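Local structure of RNA-dependent RNA Polymerase (Bombyx mori cytoplasmic polyhedrosis virus, 6TZ0) at residues A[541-549]-A[710-721]; A[648-657]-A[672-682]. The protein catalyses RNA-templated RNA synthesis, making plus strands from the double-stranded genome in transcription and minus strands in genome replication. All coordinates share one frame; numbering follows the deposited sequence.

Contact 1: residues A[541-549]-A[710-721]; sequences VLLSSIDVA and ATTAELSQNSIV
L543 and I720 form the apolar centre, with L543 CB 3.7 Å from I720 CD1; L543 CD1 continues over the turn, 3.4 Å from S719 N. On the opposite sheet face L542 CD2 meets L715 CD1 at 4.0 Å, their side chains crossing at a slant, and helix 690-705 covers this side. Further along, I546 CG1 stands anti to its own N (chi1 -180°), which carries CD1 to A713 CB at 4.1 Å.

The backbones pair antiparallel in two stretches. L543 and S716 exchange N-H and C=O in both directions, as do D547 and T712. Between these pairs the regular bridging lapses, and S545 N donates to E714 O, while S545 OG, anti to its carbonyl carbon (chi1 -61°), accepts a hydrogen bond from V721 N at 2.8 Å with an N-H...O angle of 155°. One serine thus ties strand 541-548 to both 711-716 and 720-722. At the polar edge A549 N donates to A710 O at 3.2 Å. Two residues earlier, D547 binds magnesium in the metal-loaded polymerase. This is the palm sheet of an RNA-dependent RNA polymerase, with the motif A strand paired with the edge strand 711-716.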
loop_
_atom_site.group_PDB
_atom_site.type_symbol
_atom_site.label_atom_id
_atom_site.label_comp_id
_atom_site.label_asym_id
_atom_site.label_seq_id
_atom_site.Cartn_x
_atom_site.Cartn_y
_atom_site.Cartn_z
ATOM N N VAL A 541 13.791 -31.261 13.187
ATOM C CA VAL A 541 13.536 -29.880 12.810
ATOM C C VAL A 541 12.238 -29.422 13.471
ATOM O O VAL A 541 11.275 -30.187 13.580
ATOM C CB VAL A 541 13.519 -29.725 11.268
ATOM C CG1 VAL A 541 12.403 -30.522 10.607
ATOM C CG2 VAL A 541 13.456 -28.285 10.865
ATOM N N LEU A 542 12.248 -28.200 13.993
ATOM C CA LEU A 542 11.078 -27.593 14.609
ATOM C C LEU A 542 10.654 -26.393 13.779
ATOM O O LEU A 542 11.425 -25.443 13.614
ATOM C CB LEU A 542 11.359 -27.166 16.044
ATOM C CG LEU A 542 10.139 -26.545 16.717
ATOM C CD1 LEU A 542 9.028 -27.560 16.818
ATOM C CD2 LEU A 542 10.472 -25.997 18.079
ATOM N N LEU A 543 9.435 -26.437 13.269
ATOM C CA LEU A 543 8.908 -25.400 12.401
ATOM C C LEU A 543 8.106 -24.416 13.238
ATOM O O LEU A 543 7.443 -24.807 14.201
ATOM C CB LEU A 543 8.039 -26.031 11.317
ATOM C CG LEU A 543 8.807 -27.049 10.473
ATOM C CD1 LEU A 543 7.896 -27.801 9.545
ATOM C CD2 LEU A 543 9.913 -26.388 9.680
ATOM N N SER A 544 8.180 -23.135 12.887
ATOM C CA SER A 544 7.490 -22.100 13.653
ATOM C C SER A 544 6.914 -21.062 12.702
ATOM O O SER A 544 7.655 -20.252 12.139
ATOM C CB SER A 544 8.426 -21.444 14.664
ATOM O OG SER A 544 7.757 -20.438 15.401
ATOM N N SER A 545 5.594 -21.085 12.529
ATOM C CA SER A 545 4.881 -20.039 11.802
ATOM C C SER A 545 4.275 -19.061 12.804
ATOM O O SER A 545 3.064 -18.959 12.962
ATOM C CB SER A 545 3.808 -20.645 10.906
ATOM O OG SER A 545 4.368 -21.507 9.944
ATOM N N ILE A 546 5.161 -18.347 13.499
ATOM C CA ILE A 546 4.743 -17.427 14.552
ATOM C C ILE A 546 3.973 -16.258 13.946
ATOM O O ILE A 546 4.366 -15.692 12.916
ATOM C CB ILE A 546 5.965 -16.979 15.376
ATOM C CG1 ILE A 546 5.574 -16.021 16.502
ATOM C CG2 ILE A 546 7.088 -16.447 14.506
ATOM C CD1 ILE A 546 4.778 -16.671 17.573
ATOM N N ASP A 547 2.832 -15.934 14.548
ATOM C CA ASP A 547 1.895 -14.963 13.999
ATOM C C ASP A 547 1.708 -13.833 14.998
ATOM O O ASP A 547 1.366 -14.078 16.159
ATOM C CB ASP A 547 0.552 -15.624 13.686
ATOM C CG ASP A 547 -0.338 -14.767 12.807
ATOM O OD1 ASP A 547 0.084 -13.667 12.393
ATOM O OD2 ASP A 547 -1.474 -15.198 12.529
ATOM N N VAL A 548 1.914 -12.603 14.541
ATOM C CA VAL A 548 1.699 -11.411 15.350
ATOM C C VAL A 548 0.340 -10.839 14.984
ATOM O O VAL A 548 0.136 -10.379 13.856
ATOM C CB VAL A 548 2.808 -10.372 15.131
ATOM C CG1 VAL A 548 2.535 -9.139 15.967
ATOM C CG2 VAL A 548 4.165 -10.966 15.449
ATOM N N ALA A 549 -0.587 -10.860 15.933
ATOM C CA ALA A 549 -1.955 -10.426 15.677
ATOM C C ALA A 549 -2.013 -8.905 15.652
ATOM O O ALA A 549 -1.814 -8.256 16.682
ATOM C CB ALA A 549 -2.892 -10.987 16.741
ATOM N N ALA A 710 1.493 -8.927 20.616
ATOM C CA ALA A 710 0.847 -10.157 21.039
ATOM C C ALA A 710 1.060 -11.207 19.961
ATOM O O ALA A 710 0.869 -10.933 18.773
ATOM C CB ALA A 710 -0.642 -9.939 21.291
ATOM N N THR A 711 1.482 -12.397 20.370
ATOM C CA THR A 711 1.827 -13.457 19.437
ATOM C C THR A 711 1.011 -14.703 19.733
ATOM O O THR A 711 0.798 -15.058 20.896
ATOM C CB THR A 711 3.322 -13.808 19.501
ATOM O OG1 THR A 711 3.655 -14.251 20.823
ATOM C CG2 THR A 711 4.183 -12.614 19.132
ATOM N N THR A 712 0.551 -15.359 18.674
ATOM C CA THR A 712 0.024 -16.711 18.757
ATOM C C THR A 712 1.081 -17.645 18.184
ATOM O O THR A 712 1.538 -17.451 17.054
ATOM C CB THR A 712 -1.292 -16.852 17.994
ATOM O OG1 THR A 712 -2.254 -15.934 18.525
ATOM C CG2 THR A 712 -1.831 -18.262 18.139
ATOM N N ALA A 713 1.477 -18.641 18.966
ATOM C CA ALA A 713 2.586 -19.520 18.613
ATOM C C ALA A 713 2.039 -20.825 18.053
ATOM O O ALA A 713 1.757 -21.761 18.802
ATOM C CB ALA A 713 3.473 -19.777 19.826
ATOM N N GLU A 714 1.902 -20.898 16.737
ATOM C CA GLU A 714 1.615 -22.164 16.075
ATOM C C GLU A 714 2.946 -22.722 15.575
ATOM O O GLU A 714 3.500 -22.282 14.564
ATOM C CB GLU A 714 0.535 -22.017 14.997
ATOM C CG GLU A 714 0.710 -20.943 13.933
ATOM C CD GLU A 714 -0.466 -20.872 12.980
ATOM O OE1 GLU A 714 -1.440 -21.628 13.182
ATOM O OE2 GLU A 714 -0.412 -20.067 12.028
ATOM N N LEU A 715 3.482 -23.670 16.328
ATOM C CA LEU A 715 4.777 -24.261 16.048
ATOM C C LEU A 715 4.620 -25.770 15.971
ATOM O O LEU A 715 4.016 -26.386 16.853
ATOM C CB LEU A 715 5.819 -23.837 17.094
ATOM C CG LEU A 715 5.835 -24.253 18.563
ATOM C CD1 LEU A 715 7.196 -23.970 19.125
ATOM C CD2 LEU A 715 4.791 -23.514 19.379
ATOM N N SER A 716 5.139 -26.353 14.899
ATOM C CA SER A 716 4.855 -27.727 14.535
ATOM C C SER A 716 6.140 -28.454 14.188
ATOM O O SER A 716 7.196 -27.854 13.986
ATOM C CB SER A 716 3.893 -27.799 13.345
ATOM O OG SER A 716 4.485 -27.259 12.183
ATOM N N GLN A 717 6.029 -29.771 14.116
ATOM C CA GLN A 717 7.110 -30.606 13.627
ATOM C C GLN A 717 7.042 -30.802 12.121
ATOM O O GLN A 717 8.083 -30.955 11.474
ATOM C CB GLN A 717 7.082 -31.948 14.371
ATOM C CG GLN A 717 8.106 -32.974 13.934
ATOM C CD GLN A 717 8.224 -34.136 14.891
ATOM O OE1 GLN A 717 7.653 -34.117 15.977
ATOM N NE2 GLN A 717 8.948 -35.173 14.478
ATOM N N ASN A 718 5.853 -30.732 11.526
ATOM C CA ASN A 718 5.751 -31.139 10.134
ATOM C C ASN A 718 4.834 -30.257 9.290
ATOM O O ASN A 718 4.307 -30.719 8.279
ATOM C CB ASN A 718 5.314 -32.601 10.058
ATOM C CG ASN A 718 4.099 -32.895 10.902
ATOM O OD1 ASN A 718 3.463 -31.993 11.439
ATOM N ND2 ASN A 718 3.791 -34.173 11.058
ATOM N N SER A 719 4.668 -28.984 9.641
ATOM C CA SER A 719 3.850 -28.092 8.829
ATOM C C SER A 719 4.324 -26.658 9.004
ATOM O O SER A 719 4.657 -26.241 10.114
ATOM C CB SER A 719 2.366 -28.202 9.191
ATOM O OG SER A 719 2.119 -27.742 10.506
ATOM N N ILE A 720 4.334 -25.905 7.910
ATOM C CA ILE A 720 4.877 -24.552 7.899
ATOM C C ILE A 720 4.026 -23.691 6.969
ATOM O O ILE A 720 3.499 -24.176 5.963
ATOM C CB ILE A 720 6.377 -24.575 7.507
ATOM C CG1 ILE A 720 7.064 -23.251 7.824
ATOM C CG2 ILE A 720 6.605 -25.012 6.059
ATOM C CD1 ILE A 720 7.234 -23.006 9.283
ATOM N N VAL A 721 3.835 -22.426 7.340
ATOM C CA VAL A 721 2.990 -21.491 6.601
ATOM C C VAL A 721 3.803 -20.241 6.303
ATOM O O VAL A 721 4.398 -19.657 7.212
ATOM C CB VAL A 721 1.723 -21.091 7.386
ATOM C CG1 VAL A 721 0.808 -20.256 6.517
ATOM C CG2 VAL A 721 0.987 -22.284 7.946
#

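Contact 2: residues A[648-657]-A[672-682]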
loop_
_atom_site.group_PDB
_atom_site.type_symbol
_atom_site.label_atom_id
_atom_site.label_comp_id
_atom_site.label_asym_id
_atom_site.label_seq_id
_atom_site.Cartn_x
_atom_site.Cartn_y
_atom_site.Cartn_z
ATOM N N HIS A 648 8.534 -3.138 9.130
ATOM C CA HIS A 648 8.233 -4.364 9.856
ATOM C C HIS A 648 9.245 -5.454 9.546
ATOM O O HIS A 648 9.635 -6.200 10.451
ATOM C CB HIS A 648 6.819 -4.838 9.531
ATOM C CG HIS A 648 5.759 -3.829 9.841
ATOM N ND1 HIS A 648 5.488 -3.401 11.121
ATOM C CD2 HIS A 648 4.870 -3.200 9.044
ATOM C CE1 HIS A 648 4.499 -2.528 11.098
ATOM N NE2 HIS A 648 4.107 -2.387 9.847
ATOM N N THR A 649 9.739 -5.507 8.302
ATOM C CA THR A 649 10.741 -6.504 7.938
ATOM C C THR A 649 12.055 -6.279 8.681
ATOM O O THR A 649 12.612 -7.216 9.273
ATOM C CB THR A 649 10.973 -6.469 6.433
ATOM O OG1 THR A 649 9.735 -6.695 5.757
ATOM C CG2 THR A 649 11.949 -7.545 6.040
ATOM N N VAL A 650 12.547 -5.032 8.677
ATOM C CA VAL A 650 13.793 -4.690 9.355
ATOM C C VAL A 650 13.673 -4.903 10.856
ATOM O O VAL A 650 14.560 -5.502 11.477
ATOM C CB VAL A 650 14.200 -3.245 9.008
ATOM C CG1 VAL A 650 15.269 -2.741 9.939
ATOM C CG2 VAL A 650 14.737 -3.181 7.596
ATOM N N LEU A 651 12.554 -4.478 11.448
ATOM C CA LEU A 651 12.379 -4.591 12.892
ATOM C C LEU A 651 12.288 -6.044 13.343
ATOM O O LEU A 651 12.886 -6.420 14.360
ATOM C CB LEU A 651 11.139 -3.802 13.314
ATOM C CG LEU A 651 10.782 -3.622 14.790
ATOM C CD1 LEU A 651 10.201 -2.258 14.969
ATOM C CD2 LEU A 651 9.751 -4.624 15.239
ATOM N N LEU A 652 11.570 -6.884 12.594
ATOM C CA LEU A 652 11.428 -8.272 13.015
ATOM C C LEU A 652 12.714 -9.057 12.809
ATOM O O LEU A 652 13.083 -9.877 13.667
ATOM C CB LEU A 652 10.263 -8.920 12.276
ATOM C CG LEU A 652 8.887 -8.437 12.722
ATOM C CD1 LEU A 652 7.826 -8.943 11.772
ATOM C CD2 LEU A 652 8.617 -8.888 14.139
ATOM N N GLN A 653 13.433 -8.804 11.704
ATOM C CA GLN A 653 14.696 -9.508 11.517
ATOM C C GLN A 653 15.739 -9.034 12.517
ATOM O O GLN A 653 16.558 -9.838 12.975
ATOM C CB GLN A 653 15.191 -9.364 10.075
ATOM C CG GLN A 653 15.837 -8.058 9.693
ATOM C CD GLN A 653 16.108 -7.976 8.219
ATOM O OE1 GLN A 653 15.693 -8.831 7.452
ATOM N NE2 GLN A 653 16.850 -6.960 7.817
ATOM N N GLY A 654 15.653 -7.770 12.942
ATOM C CA GLY A 654 16.561 -7.277 13.953
ATOM C C GLY A 654 16.307 -7.899 15.308
ATOM O O GLY A 654 17.250 -8.314 15.980
ATOM N N LEU A 655 15.033 -8.005 15.707
ATOM C CA LEU A 655 14.705 -8.635 16.986
ATOM C C LEU A 655 15.110 -10.104 17.017
ATOM O O LEU A 655 15.691 -10.565 18.004
ATOM C CB LEU A 655 13.217 -8.505 17.298
ATOM C CG LEU A 655 12.602 -7.153 17.641
ATOM C CD1 LEU A 655 11.111 -7.324 17.815
ATOM C CD2 LEU A 655 13.209 -6.568 18.886
ATOM N N VAL A 656 14.866 -10.843 15.930
ATOM C CA VAL A 656 15.172 -12.272 15.931
ATOM C C VAL A 656 16.680 -12.516 15.911
ATOM O O VAL A 656 17.213 -13.278 16.735
ATOM C CB VAL A 656 14.460 -12.972 14.759
ATOM C CG1 VAL A 656 14.935 -14.400 14.622
ATOM C CG2 VAL A 656 12.974 -12.967 14.995
ATOM N N ARG A 657 17.398 -11.874 14.985
ATOM C CA ARG A 657 18.832 -12.119 14.894
ATOM C C ARG A 657 19.594 -11.522 16.076
ATOM O O ARG A 657 20.609 -12.089 16.512
ATOM C CB ARG A 657 19.352 -11.579 13.574
ATOM C CG ARG A 657 18.845 -12.312 12.355
ATOM C CD ARG A 657 19.464 -13.687 12.281
ATOM N NE ARG A 657 19.136 -14.367 11.035
ATOM C CZ ARG A 657 19.517 -15.604 10.741
ATOM N NH1 ARG A 657 20.232 -16.293 11.609
ATOM N NH2 ARG A 657 19.176 -16.149 9.586
ATOM N N LEU A 672 18.803 -21.967 15.321
ATOM C CA LEU A 672 18.045 -21.328 14.256
ATOM C C LEU A 672 18.777 -21.498 12.935
ATOM O O LEU A 672 19.947 -21.123 12.815
ATOM C CB LEU A 672 17.848 -19.851 14.587
ATOM C CG LEU A 672 16.885 -18.951 13.813
ATOM C CD1 LEU A 672 16.337 -17.929 14.765
ATOM C CD2 LEU A 672 17.569 -18.235 12.681
ATOM N N THR A 673 18.084 -22.041 11.940
ATOM C CA THR A 673 18.685 -22.253 10.631
ATOM C C THR A 673 18.409 -21.094 9.676
ATOM O O THR A 673 19.340 -20.428 9.217
ATOM C CB THR A 673 18.169 -23.557 10.036
ATOM O OG1 THR A 673 16.758 -23.452 9.866
ATOM C CG2 THR A 673 18.456 -24.698 10.969
ATOM N N THR A 674 17.137 -20.850 9.362
ATOM C CA THR A 674 16.743 -19.737 8.509
ATOM C C THR A 674 15.509 -19.067 9.091
ATOM O O THR A 674 14.735 -19.676 9.830
ATOM C CB THR A 674 16.425 -20.163 7.057
ATOM O OG1 THR A 674 15.392 -21.151 7.049
ATOM C CG2 THR A 674 17.650 -20.692 6.316
ATOM N N ILE A 675 15.344 -17.789 8.755
ATOM C CA ILE A 675 14.089 -17.079 8.946
ATOM C C ILE A 675 13.747 -16.377 7.641
ATOM O O ILE A 675 14.634 -15.984 6.880
ATOM C CB ILE A 675 14.112 -16.067 10.121
ATOM C CG1 ILE A 675 15.197 -15.019 9.939
ATOM C CG2 ILE A 675 14.285 -16.764 11.447
ATOM C CD1 ILE A 675 15.062 -13.847 10.867
ATOM N N LYS A 676 12.450 -16.260 7.361
ATOM C CA LYS A 676 11.953 -15.502 6.218
ATOM C C LYS A 676 10.850 -14.566 6.686
ATOM O O LYS A 676 9.927 -14.993 7.383
ATOM C CB LYS A 676 11.439 -16.418 5.110
ATOM C CG LYS A 676 12.521 -17.205 4.420
ATOM C CD LYS A 676 13.426 -16.277 3.641
ATOM C CE LYS A 676 14.498 -17.042 2.898
ATOM N NZ LYS A 676 15.416 -16.137 2.164
ATOM N N ILE A 677 10.967 -13.285 6.336
ATOM C CA ILE A 677 10.073 -12.238 6.821
ATOM C C ILE A 677 9.631 -11.378 5.642
ATOM O O ILE A 677 10.446 -11.033 4.782
ATOM C CB ILE A 677 10.757 -11.380 7.915
ATOM C CG1 ILE A 677 11.042 -12.217 9.155
ATOM C CG2 ILE A 677 9.896 -10.216 8.350
ATOM C CD1 ILE A 677 11.938 -11.560 10.129
ATOM N N LEU A 678 8.330 -11.055 5.582
ATOM C CA LEU A 678 7.837 -10.083 4.611
ATOM C C LEU A 678 6.916 -9.054 5.277
ATOM O O LEU A 678 6.071 -8.447 4.617
ATOM C CB LEU A 678 7.143 -10.802 3.444
ATOM C CG LEU A 678 7.062 -10.075 2.094
ATOM C CD1 LEU A 678 8.454 -9.817 1.630
ATOM C CD2 LEU A 678 6.314 -10.854 1.050
ATOM N N GLY A 679 7.059 -8.837 6.578
ATOM C CA GLY A 679 6.240 -7.854 7.258
ATOM C C GLY A 679 4.984 -8.534 7.741
ATOM O O GLY A 679 4.178 -8.973 6.918
ATOM N N ASP A 680 4.855 -8.687 9.062
ATOM C CA ASP A 680 3.793 -9.360 9.814
ATOM C C ASP A 680 3.786 -10.881 9.591
ATOM O O ASP A 680 3.041 -11.590 10.275
ATOM C CB ASP A 680 2.398 -8.778 9.511
ATOM C CG ASP A 680 1.413 -8.976 10.647
ATOM O OD1 ASP A 680 1.830 -9.442 11.722
ATOM O OD2 ASP A 680 0.218 -8.675 10.458
ATOM N N ASP A 681 4.616 -11.411 8.693
ATOM C CA ASP A 681 4.765 -12.846 8.466
ATOM C C ASP A 681 6.191 -13.248 8.795
ATOM O O ASP A 681 7.116 -12.913 8.053
ATOM C CB ASP A 681 4.441 -13.232 7.025
ATOM C CG ASP A 681 2.968 -13.363 6.773
ATOM O OD1 ASP A 681 2.234 -13.747 7.706
ATOM O OD2 ASP A 681 2.539 -13.092 5.633
ATOM N N ILE A 682 6.366 -13.984 9.883
ATOM C CA ILE A 682 7.660 -14.519 10.278
ATOM C C ILE A 682 7.596 -16.026 10.082
ATOM O O ILE A 682 6.570 -16.650 10.369
ATOM C CB ILE A 682 8.015 -14.168 11.740
ATOM C CG1 ILE A 682 7.852 -12.680 12.026
ATOM C CG2 ILE A 682 9.442 -14.558 12.078
ATOM C CD1 ILE A 682 6.560 -12.329 12.739
#
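Helix 648-657 runs nearly antiparallel to strand 672-677, the short axes approaching to 9.1 Å with 159° between their N-to-C directions. The pairing is that of the polymerase palm: the motif B helix packs along the first strand of the motif C hairpin, whose turn carries the G679-D680-D681 sequence. The contact is almost wholly van der Waals, built from one face of the helix (H648, T649, L652, Q653, V656 and R657) and the inward side chains of the strand.

I677 CD1 lies against the helix backbone, 3.5 Å from Q653 N, and also touches L652 CB. The other branch, I677 CG2, packs on T649 CA, and the two side chains run alongside each other with opposite headings. L652 also reaches the second strand of the hairpin: its CD1 sits 3.7 Å from I682 CD1, the side chains meeting at about a right angle. One turn later V656 CG1 meets I675 CD1 tip to tip at 3.8 Å and, at the same distance, L672 CD1, whose side chain crosses at about a right angle.

R657 closes the far end. A bend at chi2 (-71°) folds the guanidinium back over the strand, where L672 CD2 rests on one face, 3.4 Å above the plane and offset toward the rim. R657 NH1 forms a salt bridge with E660 of the same helix, consistent with the arginine contributing mainly its flat surface here.

At the catalytic end the helix comes up to the turn, with T649 CA 4.7 Å from G679 CA. T649 OG1 is hydrogen-bonded to S645 O one turn back and lies 3.5 Å from G679 N without bonding to it. Beside D680, which binds magnesium when metal is present, H648 CB comes to 3.8 Å from G679 CA.

Both contacts involve one antiparallel palm sheet, ordered 672-677, 682-687, 541-548, 711-716, and their centres lie 13 Å apart. Contact 1 joins neighbouring strands at one edge and is partly buried, with a few solvent-exposed residues, such as T712 and E714; backbone hydrogen bonds dominate its chemistry. Contact 2 sets a helix on the opposite edge strand and is more deeply buried, with no exposed residue among those touching and cohesion from apolar side chains. They meet at I682, whose CB lies 3.7 Å from I546 CG2. Nearby V548 packs on D680, and the magnesium-binding residues D547, V548, D680 and D681 gather where motif A meets the motif C turn.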